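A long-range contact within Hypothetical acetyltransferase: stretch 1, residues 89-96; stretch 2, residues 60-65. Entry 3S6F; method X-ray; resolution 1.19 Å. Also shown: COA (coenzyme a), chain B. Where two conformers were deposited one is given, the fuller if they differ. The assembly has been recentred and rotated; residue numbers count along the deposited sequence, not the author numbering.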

ATOM      1  N   GLY A  89      10.539 -12.283  19.281  1.00 11.29           N
ATOM      2  CA  GLY A  89      10.983 -11.062  18.629  1.00 11.04           C
ATOM      3  C   GLY A  89      11.078 -11.113  17.122  1.00 10.03           C
ATOM      4  O   GLY A  89      11.466 -10.129  16.478  1.00 11.62           O
ATOM      5  N   LEU A  90      10.672 -12.230  16.520  0.59 10.03           N
ATOM      6  CA  LEU A  90      10.829 -12.389  15.069  0.59  9.50           C
ATOM      7  C   LEU A  90       9.930 -11.433  14.267  0.59  9.16           C
ATOM      8  O   LEU A  90      10.351 -10.897  13.234  0.59  9.46           O
ATOM      9  CB  LEU A  90      10.664 -13.837  14.676  0.59  9.66           C
ATOM     10  CG  LEU A  90      10.916 -14.168  13.213  0.59  9.14           C
ATOM     11  CD1 LEU A  90      12.309 -13.761  12.786  0.59  9.96           C
ATOM     12  CD2 LEU A  90      10.635 -15.616  12.951  0.59  9.67           C
ATOM     13  N   GLY A  91       8.685 -11.250  14.700  1.00  9.34           N
ATOM     14  CA  GLY A  91       7.814 -10.342  13.986  1.00  9.41           C
ATOM     15  C   GLY A  91       8.362  -8.928  13.971  1.00  9.48           C
ATOM     16  O   GLY A  91       8.319  -8.241  12.952  1.00  9.47           O
ATOM     17  N   SER A  92       8.848  -8.469  15.127  1.00  9.80           N
ATOM     18  CA  SER A  92       9.451  -7.145  15.219  1.00  9.77           C
ATOM     19  C   SER A  92      10.688  -7.037  14.334  1.00  9.91           C
ATOM     20  O   SER A  92      10.900  -6.011  13.675  1.00 10.70           O
ATOM     21  CB  SER A  92       9.805  -6.836  16.658  1.00 11.02           C
ATOM     22  OG  SER A  92       8.628  -6.731  17.461  1.00 12.39           O
ATOM     23  N   GLU A  93      11.497  -8.082  14.313  1.00  9.79           N
ATOM     24  CA  GLU A  93      12.693  -8.105  13.493  1.00 10.31           C
ATOM     25  C   GLU A  93      12.352  -8.045  12.000  1.00  9.89           C
ATOM     26  O   GLU A  93      13.025  -7.335  11.240  1.00  9.81           O
ATOM     27  CB  GLU A  93      13.535  -9.329  13.835  1.00 11.43           C
ATOM     28  CG  GLU A  93      14.851  -9.403  13.073  1.00 12.85           C
ATOM     29  CD  GLU A  93      15.869  -8.359  13.419  1.00 16.95           C
ATOM     30  OE1 GLU A  93      15.755  -7.755  14.510  1.00 21.98           O
ATOM     31  OE2 GLU A  93      16.769  -8.126  12.606  1.00 17.88           O
ATOM     32  N   LEU A  94      11.340  -8.812  11.583  1.00  9.01           N
ATOM     33  CA  LEU A  94      10.885  -8.754  10.204  1.00  8.79           C
ATOM     34  C   LEU A  94      10.456  -7.344   9.832  1.00  8.38           C
ATOM     35  O   LEU A  94      10.746  -6.857   8.736  1.00  8.73           O
ATOM     36  CB  LEU A  94       9.761  -9.758   9.991  1.00  8.62           C
ATOM     37  CG  LEU A  94      10.216 -11.217   9.884  1.00  9.35           C
ATOM     38  CD1 LEU A  94       8.998 -12.153  10.017  1.00 10.55           C
ATOM     39  CD2 LEU A  94      10.982 -11.482   8.602  1.00 11.60           C
HETATM   40  N   MSE A  95       9.699  -6.692  10.721  1.00  8.51           N
HETATM   41  CA  MSE A  95       9.284  -5.321  10.460  1.00  8.83           C
HETATM   42  C   MSE A  95      10.479  -4.367  10.324  1.00  9.37           C
HETATM   43  O   MSE A  95      10.541  -3.552   9.395  1.00  9.89           O
HETATM   44  CB  MSE A  95       8.332  -4.835  11.556  1.00  9.56           C
HETATM   45  CG  MSE A  95       6.937  -5.368  11.464  1.00  9.34           C
HETATM   46 SE   MSE A  95       5.973  -4.767   9.889  0.75  8.21          SE
HETATM   47  CE  MSE A  95       5.939  -2.848  10.350  1.00 13.16           C
ATOM     48  N   ARG A  96      11.438  -4.461  11.242  1.00  9.48           N
ATOM     49  CA  ARG A  96      12.607  -3.600  11.113  1.00 10.12           C
ATOM     50  C   ARG A  96      13.326  -3.863   9.778  1.00 10.20           C
ATOM     51  O   ARG A  96      13.754  -2.929   9.088  1.00 10.59           O
ATOM     52  CB  ARG A  96      13.569  -3.826  12.288  1.00 11.50           C
ATOM     53  CG  ARG A  96      13.115  -3.255  13.622  1.00 13.93           C
ATOM     54  CD  ARG A  96      14.209  -3.326  14.683  1.00 15.97           C
ATOM     55  NE  ARG A  96      14.442  -4.677  15.110  1.00 17.16           N
ATOM     56  CZ  ARG A  96      13.766  -5.275  16.096  1.00 16.47           C
ATOM     57  NH1 ARG A  96      12.838  -4.623  16.815  1.00 18.64           N
ATOM     58  NH2 ARG A  96      14.067  -6.534  16.351  1.00 17.66           N
TER
HETATM   59  N1A COA B 200      -3.059  -9.881  20.609  0.50 19.17           N
HETATM   60  C2A COA B 200      -2.343  -9.247  21.602  0.50 18.02           C
HETATM   61  N3A COA B 200      -0.986  -9.041  21.506  0.50 17.18           N
HETATM   62  C4A COA B 200      -0.347  -9.501  20.401  0.50 14.87           C
HETATM   63  C5A COA B 200      -1.041 -10.171  19.399  0.50 17.28           C
HETATM   64  C6A COA B 200      -2.421 -10.341  19.490  0.50 19.22           C
HETATM   65  N6A COA B 200      -3.132 -10.942  18.529  0.50 20.54           N
HETATM   66  N7A COA B 200      -0.137 -10.512  18.442  0.50 16.85           N
HETATM   67  C8A COA B 200       1.079 -10.082  18.841  0.50 15.64           C
HETATM   68  N9A COA B 200       0.969  -9.458  20.051  0.50 15.18           N
HETATM   69  C1B COA B 200       2.036  -8.808  20.810  0.50 14.74           C
HETATM   70  C2B COA B 200       2.259  -9.460  22.169  0.50 14.37           C
HETATM   71  O2B COA B 200       2.649  -8.426  23.019  0.50 16.48           O
HETATM   72  C3B COA B 200       3.440 -10.398  21.974  0.50 13.59           C
HETATM   73  O3B COA B 200       4.160 -10.682  23.161  0.50 14.42           O
HETATM   74  P3B COA B 200       3.873 -12.049  23.988  0.50 15.64           P
HETATM   75  O7A COA B 200       2.416 -12.010  24.375  0.50 17.04           O
HETATM   76  O8A COA B 200       4.161 -13.214  23.075  0.50 15.62           O
HETATM   77  O9A COA B 200       4.806 -11.987  25.173  0.50 19.60           O
HETATM   78  C4B COA B 200       4.234  -9.585  20.965  0.50 11.99           C
HETATM   79  O4B COA B 200       3.268  -8.944  20.143  0.50 13.84           O
HETATM   80  C5B COA B 200       5.167 -10.429  20.116  0.50 10.82           C
HETATM   81  O5B COA B 200       6.095  -9.576  19.470  0.50  9.28           O
HETATM   82  P1A COA B 200       7.280 -10.273  18.623  0.50 11.56           P
HETATM   83  O1A COA B 200       8.148  -9.152  18.173  0.50 11.15           O
HETATM   84  O2A COA B 200       7.919 -11.415  19.359  0.50 11.63           O
HETATM   85  O3A COA B 200       6.459 -10.773  17.349  0.50 10.54           O
HETATM   86  P2A COA B 200       6.004 -12.263  16.961  0.50 11.05           P
HETATM   87  O4A COA B 200       5.319 -12.899  18.111  0.50 10.89           O
HETATM   88  O5A COA B 200       7.179 -12.958  16.368  0.50 11.37           O
HETATM   89  O6A COA B 200       5.003 -11.904  15.781  0.50 11.13           O
HETATM   90  CBP COA B 200       2.852 -11.257  14.964  0.50 10.60           C
HETATM   91  CCP COA B 200       3.942 -10.970  15.983  0.50 10.04           C
HETATM   92  CDP COA B 200       3.440 -11.144  13.545  0.50 12.12           C
HETATM   93  CEP COA B 200       1.730 -10.207  15.126  0.50 11.66           C
HETATM   94  CAP COA B 200       2.338 -12.677  15.266  0.50 11.19           C
HETATM   95  OAP COA B 200       1.582 -12.697  16.463  0.50 12.80           O
HETATM   96  C9P COA B 200       1.468 -13.184  14.140  0.50 13.54           C
HETATM   97  O9P COA B 200       2.011 -13.781  13.085  0.50  7.74           O
HETATM   98  N8P COA B 200       0.148 -13.090  14.224  0.50 12.74           N
HETATM   99  C7P COA B 200      -0.732 -13.565  13.163  0.50 13.36           C
HETATM  100  C6P COA B 200      -0.780 -12.649  11.933  0.50 13.04           C
HETATM  101  C5P COA B 200      -0.947 -11.215  12.349  0.50 14.26           C
HETATM  102  O5P COA B 200      -1.809 -10.918  13.180  0.50 15.80           O
HETATM  103  N4P COA B 200      -0.128 -10.337  11.753  0.50 15.49           N
HETATM  104  C3P COA B 200      -0.305  -8.908  11.840  0.50 18.50           C
HETATM  105  C2P COA B 200      -0.858  -8.421  10.501  0.50 22.34           C
HETATM  106  S1P COA B 200      -2.584  -8.935  10.205  0.50 29.05           S
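Stretch 2, residues 60-65: VIGFVN

Stretch 1 is a turn residue, Gly89, followed by a helix from Leu90 to Arg96. Gly89 holds the N-cap position. Its phi/psi of 93/4 suits glycine, because a CB there would be jammed against the carbonyl O of the residue before. The helix repeats regularly: Glu93 N bonds to Gly89 O at 3.0 Å, Leu94 N to Leu90 O at 2.8 Å, and Met95 N to Gly91 O at 3.0 Å.

Stretch 2, Val60 to Asn65, is a strand. Most of it is extended, but Ile61 departs from this with phi/psi of -112/-3. The strand runs in roughly the same direction as the helix, with a signed crossing angle of -33°. The two axes approach to 8.4 Å. The nearest CA atoms are those of Leu94 and Val64, 6.4 Å apart. No hydrogen bond joins the two stretches, so they meet by packing alone, and together they bury 262 Å².

Leu94 has the largest area covered by the other stretch. Its CB points toward the strand, and its CD1 lies 3.8 Å from Gly62 C and 3.7 Å from Phe63 N. This leucine therefore rests on the strand backbone. Gly62 leaves room for it: an ideal CB here would point toward the helix and come to 3.0 Å from Leu94 CD1 and 3.5 Å from Leu90 CD2, both tight.

Val64 also points toward the helix. Its CG1 is 3.6 Å from the backbone Leu94 O and 4.0 Å from Leu94 CB. Its CG2 lies 4.3 Å from SE of Met95, a selenomethionine. The CB of Met95 points away from the strand, yet its side chain still reaches this contact.

Nearer the start of both stretches, Leu90 CD2 meets Ile61 CD1 at 3.1 Å. This is very short for two methyl carbons; both residues were deposited in two conformers, and the distance applies to the pair given. Phe63 CB points away from the helix.

The N-terminal end of the helix binds coenzyme A. Gly89 N donates to O2A at 2.8 Å, Gly91 N to O5A at 2.8 Å, and Ser92 OG to O1A at 2.6 Å. A CB on Gly91 would clash with the coenzyme O6A. Ser92 is out of reach of the strand, as are Glu93 and Arg96, which form a salt bridge between Arg96 NH2 and Glu93 OE1 at 2.8 Å.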

ATOM      1  N   VAL A  60      10.325 -21.617   5.387  1.00 10.05           N
ATOM      2  CA  VAL A  60      10.045 -20.242   5.744  1.00  9.72           C
ATOM      3  C   VAL A  60       9.106 -20.246   6.957  1.00  9.51           C
ATOM      4  O   VAL A  60       8.005 -20.798   6.885  1.00 10.64           O
ATOM      5  CB  VAL A  60       9.429 -19.454   4.571  1.00  9.63           C
ATOM      6  CG1 VAL A  60       9.104 -18.004   5.008  1.00 10.43           C
ATOM      7  CG2 VAL A  60      10.403 -19.463   3.359  1.00 10.95           C
ATOM      8  N   ILE A  61       9.507 -19.662   8.076  0.68  9.45           N
ATOM      9  CA  ILE A  61       8.644 -19.655   9.243  0.68 10.44           C
ATOM     10  C   ILE A  61       8.127 -18.260   9.598  0.68  9.92           C
ATOM     11  O   ILE A  61       7.286 -18.125  10.473  0.68 10.46           O
ATOM     12  CB  ILE A  61       9.233 -20.417  10.463  0.68 10.96           C
ATOM     13  CG1 ILE A  61      10.565 -19.808  10.892  0.68 11.85           C
ATOM     14  CG2 ILE A  61       9.388 -21.927  10.166  0.68 12.73           C
ATOM     15  CD1 ILE A  61      10.506 -18.418  11.543  0.68 13.19           C
ATOM     16  N   GLY A  62       8.571 -17.231   8.860  1.00  8.73           N
ATOM     17  CA  GLY A  62       7.987 -15.897   9.002  1.00  8.07           C
ATOM     18  C   GLY A  62       8.216 -15.141   7.746  1.00  7.98           C
ATOM     19  O   GLY A  62       9.236 -15.356   7.065  1.00  8.68           O
ATOM     20  N   PHE A  63       7.318 -14.202   7.427  1.00  7.60           N
ATOM     21  CA  PHE A  63       7.527 -13.342   6.260  1.00  7.78           C
ATOM     22  C   PHE A  63       6.818 -12.047   6.474  1.00  7.24           C
ATOM     23  O   PHE A  63       5.888 -11.912   7.278  1.00  7.52           O
ATOM     24  CB  PHE A  63       7.076 -13.996   4.935  1.00  8.08           C
ATOM     25  CG  PHE A  63       5.584 -13.982   4.712  1.00  8.43           C
ATOM     26  CD1 PHE A  63       4.766 -14.916   5.281  1.00  8.62           C
ATOM     27  CD2 PHE A  63       5.026 -12.968   3.960  1.00  9.03           C
ATOM     28  CE1 PHE A  63       3.402 -14.855   5.099  1.00 10.44           C
ATOM     29  CE2 PHE A  63       3.666 -12.935   3.744  1.00  9.55           C
ATOM     30  CZ  PHE A  63       2.859 -13.850   4.340  1.00 10.07           C
ATOM     31  N   VAL A  64       7.224 -11.057   5.680  1.00  7.40           N
ATOM     32  CA  VAL A  64       6.546  -9.762   5.560  1.00  6.88           C
ATOM     33  C   VAL A  64       6.738  -9.306   4.122  1.00  7.32           C
ATOM     34  O   VAL A  64       7.815  -9.503   3.536  1.00  7.48           O
ATOM     35  CB  VAL A  64       7.110  -8.744   6.559  1.00  6.92           C
ATOM     36  CG1 VAL A  64       8.612  -8.501   6.371  1.00  9.07           C
ATOM     37  CG2 VAL A  64       6.342  -7.446   6.556  1.00  8.61           C
ATOM     38  N   ASN A  65       5.722  -8.675   3.545  1.00  6.76           N
ATOM     39  CA  ASN A  65       5.854  -8.095   2.218  1.00  6.81           C
ATOM     40  C   ASN A  65       5.511  -6.619   2.235  1.00  7.32           C
ATOM     41  O   ASN A  65       4.920  -6.105   3.187  1.00  7.80           O
ATOM     42  CB  ASN A  65       5.022  -8.840   1.155  1.00  7.47           C
ATOM     43  CG  ASN A  65       3.508  -8.661   1.324  1.00  7.11           C
ATOM     44  OD1 ASN A  65       3.021  -8.507   2.438  1.00  8.34           O
ATOM     45  ND2 ASN A  65       2.782  -8.776   0.206  1.00  8.90           N
TER